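Local coordinates for uncharacterized protein (PDB 3R87), which probably hydrolyses thioesters as a hotdog-fold enzyme of the 4-hydroxybenzoyl-CoA thioesterase family, at residues P123-A126 with D127-A130; V11-Y15 with E16-H20; G22-Y25 with H26-L30. One frame throughout, in Å; residues are numbered along the deposited sequence. Where two conformers were deposited one is given.

Contact 1: residues P123-A126 with D127-A130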
loop_
_atom_site.group_PDB
_atom_site.type_symbol
_atom_site.label_atom_id
_atom_site.label_comp_id
_atom_site.label_asym_id
_atom_site.label_seq_id
_atom_site.Cartn_x
_atom_site.Cartn_y
_atom_site.Cartn_z
ATOM N N PRO A 123 27.400 -0.877 -13.519
ATOM C CA PRO A 123 27.978 0.348 -12.827
ATOM C C PRO A 123 26.867 1.494 -12.783
ATOM O O PRO A 123 26.051 1.580 -13.695
ATOM C CB PRO A 123 29.113 0.783 -13.778
ATOM C CG PRO A 123 29.473 -0.520 -14.442
ATOM C CD PRO A 123 28.137 -1.196 -14.767
ATOM N N VAL A 124 26.907 2.363 -11.781
ATOM C CA VAL A 124 25.966 3.527 -11.749
ATOM C C VAL A 124 26.282 4.418 -12.947
ATOM O O VAL A 124 27.413 4.827 -13.119
ATOM C CB VAL A 124 26.044 4.430 -10.514
ATOM C CG1 VAL A 124 25.016 5.578 -10.573
ATOM C CG2 VAL A 124 25.903 3.640 -9.213
ATOM N N PRO A 125 25.298 4.719 -13.830
ATOM C CA PRO A 125 25.617 5.555 -15.009
ATOM C C PRO A 125 26.149 6.905 -14.608
ATOM O O PRO A 125 25.670 7.550 -13.673
ATOM C CB PRO A 125 24.261 5.629 -15.713
ATOM C CG PRO A 125 23.525 4.381 -15.308
ATOM C CD PRO A 125 23.905 4.195 -13.836
ATOM N N ALA A 126 27.122 7.431 -15.382
ATOM C CA ALA A 126 27.678 8.748 -15.098
ATOM C C ALA A 126 26.616 9.849 -15.070
ATOM O O ALA A 126 26.712 10.769 -14.282
ATOM C CB ALA A 126 28.705 9.151 -16.195
ATOM N N ASP A 127 25.611 9.760 -15.915
ATOM C CA ASP A 127 24.601 10.817 -15.896
ATOM C C ASP A 127 23.767 10.824 -14.645
ATOM O O ASP A 127 23.356 11.910 -14.180
ATOM C CB ASP A 127 23.649 10.604 -17.013
ATOM C CG ASP A 127 22.734 11.829 -17.223
ATOM O OD1 ASP A 127 23.159 13.021 -17.294
ATOM O OD2 ASP A 127 21.523 11.574 -17.297
ATOM N N ILE A 128 23.563 9.641 -14.055
ATOM C CA ILE A 128 22.890 9.552 -12.757
ATOM C C ILE A 128 23.773 10.141 -11.695
ATOM O O ILE A 128 23.330 10.934 -10.865
ATOM C CB ILE A 128 22.474 8.116 -12.461
ATOM C CG1 ILE A 128 21.413 7.621 -13.444
ATOM C CG2 ILE A 128 22.033 7.985 -11.016
ATOM C CD1 ILE A 128 20.072 8.308 -13.332
ATOM N N LEU A 129 25.082 9.734 -11.704
ATOM C CA LEU A 129 25.981 10.297 -10.690
ATOM C C LEU A 129 26.079 11.828 -10.843
ATOM O O LEU A 129 26.077 12.528 -9.848
ATOM C CB LEU A 129 27.389 9.684 -10.831
ATOM C CG LEU A 129 27.538 8.166 -10.562
ATOM C CD1 LEU A 129 28.949 7.628 -11.007
ATOM C CD2 LEU A 129 27.237 7.949 -9.099
ATOM N N ALA A 130 26.092 12.303 -12.056
ATOM C CA ALA A 130 26.146 13.772 -12.269
ATOM C C ALA A 130 24.948 14.449 -11.654
ATOM O O ALA A 130 25.077 15.494 -11.033
ATOM C CB ALA A 130 26.223 14.055 -13.746
#
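Val124 and Leu129 close over the start of a helix in the manner of a hydrophobic staple, a pairing of the residue before the N-cap with the fourth residue after the N-cap. Pro125 holds the N-cap position, and helix 126-133 is the C-terminal helix of this hotdog-fold chain. The first torsion of Val124 (-179°) swings CG1 away from the backbone N, and that methyl comes 3.6 Å from CD2 of Leu129 in one of the two conformers of the leucine.

Ile128, one residue earlier on the helix, shows how a branched side chain divides its contacts. Its CB lies 3.5 Å from the carbonyl oxygen of Pro125 and is also close to CG1 of Val124. From there the branches part. CG2 ends on Val124, at 3.9 Å from CG1, whereas CG1 of Ile128 passes the proline ring at 4.2 Å from CB of Pro125. Beyond it CD1 leads away from the loop, and the side chain goes on to pack against Lys45 and Leu49 of helix 43-53. Phe57 of strand 56-66 touches Val124, Pro125 and Ile128 alike, joining the helix start to the sheet.

Asp127 faces another way: its OD2 forms a salt bridge with Lys45. Together with His53, Asp127 belongs to a magnesium site seen in a structure of this protein, although no metal is bound to this chain here. The side chain of Pro125 is about 7 Å from that of His53.

The backbone bonds of the first helical turn start here. Pro125 O accepts a nearly straight bond from Leu129 N (3.0 Å, 167°) and a weak one from Ile128 N. In the next bond along, Ala130 N reaches Ala126 O at 2.8 Å.

Contact 2: residues V11-Y15 with E16-H20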
loop_
_atom_site.group_PDB
_atom_site.type_symbol
_atom_site.label_atom_id
_atom_site.label_comp_id
_atom_site.label_asym_id
_atom_site.label_seq_id
_atom_site.Cartn_x
_atom_site.Cartn_y
_atom_site.Cartn_z
ATOM N N VAL A 11 7.404 14.675 3.848
ATOM C CA VAL A 11 6.378 13.658 3.685
ATOM C C VAL A 11 5.257 13.937 4.663
ATOM O O VAL A 11 5.488 13.954 5.883
ATOM C CB VAL A 11 6.944 12.210 3.904
ATOM C CG1 VAL A 11 5.781 11.202 3.992
ATOM C CG2 VAL A 11 7.881 11.901 2.743
ATOM N N GLN A 12 4.037 14.101 4.146
ATOM C CA GLN A 12 2.879 14.244 4.999
ATOM C C GLN A 12 2.261 12.868 5.248
ATOM O O GLN A 12 2.181 12.028 4.353
ATOM C CB GLN A 12 1.853 15.175 4.385
ATOM C CG GLN A 12 0.667 15.415 5.256
ATOM C CD GLN A 12 -0.160 16.618 4.964
ATOM O OE1 GLN A 12 0.347 17.630 4.440
ATOM N NE2 GLN A 12 -1.408 16.585 5.332
ATOM N N ILE A 13 1.787 12.661 6.480
ATOM C CA ILE A 13 1.185 11.397 6.916
ATOM C C ILE A 13 -0.336 11.492 6.783
ATOM O O ILE A 13 -0.980 12.297 7.483
ATOM C CB ILE A 13 1.598 11.097 8.355
ATOM C CG1 ILE A 13 3.131 11.076 8.507
ATOM C CG2 ILE A 13 0.970 9.792 8.836
ATOM C CD1 ILE A 13 3.862 10.179 7.538
ATOM N N TYR A 14 -0.902 10.668 5.919
ATOM C CA TYR A 14 -2.327 10.629 5.628
ATOM C C TYR A 14 -2.933 9.345 6.194
ATOM O O TYR A 14 -2.241 8.497 6.775
ATOM C CB TYR A 14 -2.545 10.683 4.108
ATOM C CG TYR A 14 -1.990 11.912 3.451
ATOM C CD1 TYR A 14 -2.756 13.104 3.411
ATOM C CD2 TYR A 14 -0.775 11.900 2.815
ATOM C CE1 TYR A 14 -2.261 14.230 2.739
ATOM C CE2 TYR A 14 -0.281 13.023 2.169
ATOM C CZ TYR A 14 -1.046 14.182 2.113
ATOM O OH TYR A 14 -0.560 15.271 1.440
ATOM N N TYR A 15 -4.241 9.128 5.991
ATOM C CA TYR A 15 -4.861 7.898 6.457
ATOM C C TYR A 15 -4.212 6.646 5.854
ATOM O O TYR A 15 -4.156 5.609 6.512
ATOM C CB TYR A 15 -6.366 7.884 6.120
ATOM C CG TYR A 15 -7.237 8.512 7.189
ATOM C CD1 TYR A 15 -7.409 9.849 7.310
ATOM C CD2 TYR A 15 -7.904 7.700 8.067
ATOM C CE1 TYR A 15 -8.248 10.393 8.338
ATOM C CE2 TYR A 15 -8.746 8.225 9.073
ATOM C CZ TYR A 15 -8.827 9.558 9.209
ATOM O OH TYR A 15 -9.650 10.125 10.188
ATOM N N GLU A 16 -3.731 6.722 4.620
ATOM C CA GLU A 16 -3.087 5.545 3.997
ATOM C C GLU A 16 -1.849 5.108 4.743
ATOM O O GLU A 16 -1.359 3.989 4.492
ATOM C CB GLU A 16 -2.685 5.886 2.578
ATOM C CG GLU A 16 -1.619 6.949 2.458
ATOM C CD GLU A 16 -1.524 7.576 1.075
ATOM O OE1 GLU A 16 -0.578 7.197 0.332
ATOM O OE2 GLU A 16 -2.394 8.392 0.723
ATOM N N ASP A 17 -1.253 5.974 5.561
ATOM C CA ASP A 17 0.050 5.718 6.172
ATOM C C ASP A 17 -0.047 5.090 7.544
ATOM O O ASP A 17 0.951 4.502 7.998
ATOM C CB ASP A 17 0.792 7.055 6.260
ATOM C CG ASP A 17 1.040 7.647 4.872
ATOM O OD1 ASP A 17 1.792 6.960 4.108
ATOM O OD2 ASP A 17 0.485 8.698 4.533
ATOM N N THR A 18 -1.151 5.269 8.247
ATOM C CA THR A 18 -1.286 4.836 9.630
ATOM C C THR A 18 -1.924 3.449 9.700
ATOM O O THR A 18 -2.562 2.987 8.736
ATOM C CB THR A 18 -2.076 5.818 10.448
ATOM O OG1 THR A 18 -3.394 5.895 9.871
ATOM C CG2 THR A 18 -1.402 7.204 10.468
ATOM N N ASP A 19 -1.775 2.812 10.842
ATOM C CA ASP A 19 -2.532 1.585 11.170
ATOM C C ASP A 19 -3.360 1.825 12.411
ATOM O O ASP A 19 -3.346 2.897 13.014
ATOM C CB ASP A 19 -1.604 0.364 11.228
ATOM C CG ASP A 19 -0.615 0.443 12.344
ATOM O OD1 ASP A 19 -0.995 0.876 13.460
ATOM O OD2 ASP A 19 0.558 0.071 12.135
ATOM N N HIS A 20 -4.135 0.792 12.811
ATOM C CA HIS A 20 -5.061 0.953 13.907
ATOM C C HIS A 20 -4.376 1.167 15.253
ATOM O O HIS A 20 -5.065 1.517 16.218
ATOM C CB HIS A 20 -6.041 -0.250 13.990
ATOM C CG HIS A 20 -5.388 -1.524 14.330
ATOM N ND1 HIS A 20 -4.890 -2.344 13.352
ATOM C CD2 HIS A 20 -5.172 -2.107 15.546
ATOM C CE1 HIS A 20 -4.376 -3.395 13.952
ATOM N NE2 HIS A 20 -4.512 -3.295 15.271
HETATM O O HOH W 1 -4.058 2.690 6.234
#
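Asp17 runs alongside Tyr14, the two side chains pointing the same way, with the carboxylate turned 37° from the ring plane. OD2 of Asp17 sits at the ring edge, 3.8 Å from CD2 of Tyr14, and is gripped by the backbone: Tyr14 N donates to it at 2.8 Å in an almost straight bond (170°), meeting its anti lone pair. The chi1 of Asp17, -62°, folds the carboxylate back beside its own N, and that N in turn donates to Tyr14 O at 3.0 Å from well above the carbonyl plane. Backbone and side chain thus tie the same two residues twice. The other oxygen, OD1, bonds to the hydroxyl of Tyr32.

This tight turn follows strand 7-12 and begins the long loop leading to helix 28-41 of the hotdog fold. On the side of Ile13, the CG2 methyl fills the angle between two residues, 3.8 Å from CB of Asp17 and 3.9 Å from CG2 of Thr18.

Several polar ends belong to the assembly. Tyr14 OH bonds to His39 of the third subunit, Glu16 OE1 makes a salt bridge with Arg35 of that same subunit, and Thr18 OG1 pairs with His20 of the second subunit, while His20 ND1 of this chain bonds in turn to Thr18 OG1 of the second subunit.

Thr18 N makes a weak bond of 3.5 Å to Tyr15 O. A water lies 2.9 Å from Tyr15 O and from Thr18 O, placed to donate to either, though it need not serve both at once.

Contact 3: residues G22-Y25 with H26-L30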
loop_
_atom_site.group_PDB
_atom_site.type_symbol
_atom_site.label_atom_id
_atom_site.label_comp_id
_atom_site.label_asym_id
_atom_site.label_seq_id
_atom_site.Cartn_x
_atom_site.Cartn_y
_atom_site.Cartn_z
ATOM N N GLY A 22 -2.447 3.604 15.700
ATOM C CA GLY A 22 -2.372 5.045 15.819
ATOM C C GLY A 22 -1.098 5.656 15.358
ATOM O O GLY A 22 -0.890 6.859 15.601
ATOM N N VAL A 23 -0.189 4.932 14.755
ATOM C CA VAL A 23 1.071 5.442 14.202
ATOM C C VAL A 23 1.253 4.939 12.797
ATOM O O VAL A 23 0.525 4.037 12.327
ATOM C CB VAL A 23 2.258 5.090 15.126
ATOM C CG1 VAL A 23 2.098 5.840 16.466
ATOM C CG2 VAL A 23 2.465 3.623 15.257
ATOM N N VAL A 24 2.267 5.462 12.113
ATOM C CA VAL A 24 2.632 5.002 10.788
ATOM C C VAL A 24 3.012 3.532 10.853
ATOM O O VAL A 24 3.831 3.122 11.685
ATOM C CB VAL A 24 3.750 5.856 10.185
ATOM C CG1 VAL A 24 4.298 5.245 8.912
ATOM C CG2 VAL A 24 3.260 7.265 9.940
ATOM N N TYR A 25 2.459 2.761 9.917
ATOM C CA TYR A 25 2.734 1.354 9.727
ATOM C C TYR A 25 4.163 1.209 9.192
ATOM O O TYR A 25 4.489 1.793 8.140
ATOM C CB TYR A 25 1.644 0.814 8.773
ATOM C CG TYR A 25 1.845 -0.626 8.375
ATOM C CD1 TYR A 25 1.878 -1.628 9.292
ATOM C CD2 TYR A 25 1.946 -0.950 7.009
ATOM C CE1 TYR A 25 2.085 -2.990 8.830
ATOM C CE2 TYR A 25 2.134 -2.253 6.572
ATOM C CZ TYR A 25 2.214 -3.239 7.515
ATOM O OH TYR A 25 2.493 -4.536 7.076
ATOM N N HIS A 26 5.011 0.431 9.870
ATOM C CA HIS A 26 6.465 0.547 9.658
ATOM C C HIS A 26 6.953 0.308 8.253
ATOM O O HIS A 26 7.930 0.964 7.845
ATOM C CB HIS A 26 7.251 -0.250 10.705
ATOM C CG HIS A 26 7.170 -1.743 10.532
ATOM N ND1 HIS A 26 6.159 -2.493 11.066
ATOM C CD2 HIS A 26 7.956 -2.611 9.841
ATOM C CE1 HIS A 26 6.337 -3.759 10.680
ATOM N NE2 HIS A 26 7.396 -3.895 9.923
ATOM N N PRO A 27 6.391 -0.618 7.440
ATOM C CA PRO A 27 6.907 -0.783 6.084
ATOM C C PRO A 27 6.831 0.472 5.257
ATOM O O PRO A 27 7.596 0.681 4.294
ATOM C CB PRO A 27 6.068 -1.895 5.495
ATOM C CG PRO A 27 5.681 -2.698 6.714
ATOM C CD PRO A 27 5.370 -1.646 7.761
ATOM N N ASN A 28 5.911 1.388 5.611
ATOM C CA ASN A 28 5.765 2.602 4.805
ATOM C C ASN A 28 7.004 3.481 4.845
ATOM O O ASN A 28 7.225 4.243 3.906
ATOM C CB ASN A 28 4.546 3.395 5.297
ATOM C CG ASN A 28 3.256 2.658 5.006
ATOM O OD1 ASN A 28 3.202 1.826 4.097
ATOM N ND2 ASN A 28 2.231 2.914 5.780
ATOM N N PHE A 29 7.817 3.402 5.911
ATOM C CA PHE A 29 8.999 4.246 5.945
ATOM C C PHE A 29 9.936 3.961 4.795
ATOM O O PHE A 29 10.613 4.887 4.291
ATOM C CB PHE A 29 9.691 4.145 7.301
ATOM C CG PHE A 29 8.879 4.671 8.422
ATOM C CD1 PHE A 29 8.524 6.032 8.494
ATOM C CD2 PHE A 29 8.413 3.846 9.431
ATOM C CE1 PHE A 29 7.822 6.532 9.541
ATOM C CE2 PHE A 29 7.696 4.345 10.503
ATOM C CZ PHE A 29 7.397 5.707 10.586
ATOM N N LEU A 30 10.054 2.699 4.357
ATOM C CA LEU A 30 10.895 2.432 3.211
ATOM C C LEU A 30 10.362 3.038 1.942
ATOM O O LEU A 30 11.137 3.383 1.036
ATOM C CB LEU A 30 11.195 0.945 2.994
ATOM C CG LEU A 30 12.334 0.338 3.813
ATOM C CD1 LEU A 30 12.037 -1.204 3.750
ATOM C CD2 LEU A 30 13.713 0.838 3.385
#
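From Tyr25 to Asn28 the backbone makes a type I beta turn, closed by Asn28 N on Tyr25 O (2.9 Å), and the following bond from Phe29 N to His26 O carries the winding on into helix 28-41.

Around this turn a proline carbon is held by two rings. CD of Pro27 stands 3.4 Å from the centroid of the Tyr25 ring and just 7° off its normal, a nearly ideal CH-pi contact. The same carbon also lies over the centre of the His26 imidazole, so it is wedged between two aromatic faces whose planes make 55°. A carbon bonded to the electron-withdrawing amide nitrogen is a good partner for a pi face. Farther along the proline ring, CG follows the outer part of the phenol, 3.6 Å from CE2 of Tyr25. The phenol is brought there by its first torsion, which sets CG of Tyr25 anti to its N (chi1 175°).

Asn28 approaches Tyr25 from a different direction. Its ND2 comes to the ring edge near the plane, 3.7 Å from CB of Tyr25, with the amide almost upright to the ring; the nitrogen is bonded to Asp17 O, which should restrain the rotation of the amide. Val24 completes the contact: its CG1 sits over one face of Phe29, offset toward the rim, 3.6 Å from CZ of Phe29, and 4.1 Å from CB of Asn28.

The buried turn lies between strand 56-66 of its own chain and the fourth subunit. Phe29 packs on Val70 and on Phe66 of strand 56-66, while His26 meets the Phe66 ring edge-to-face. Lys31 of the fourth subunit lies against Tyr25, and Pro27 packs on Leu30 of that subunit's own helix 28-41.

Overall arrangement
Along the chain the order is contact 2, contact 3 and, much later, contact 1. The first two share the long connection from strand 7-12 to helix 28-41: their centres are about 8 Å apart, and Asp17 O joins them, lying 3.0 Å from Tyr25 N and 3.0 Å from Asn28 ND2, both probable hydrogen bonds. Contact 1, at the start of helix 126-133, lies on the opposite side of the chain's centre, with its centre about 34 Å from that of contact 2 and about 31 Å from that of contact 3. One end of the hotdog domain therefore carries subunit interfaces, whereas residues 123-130, including magnesium-site Asp127, touch no other chain of the tetramer.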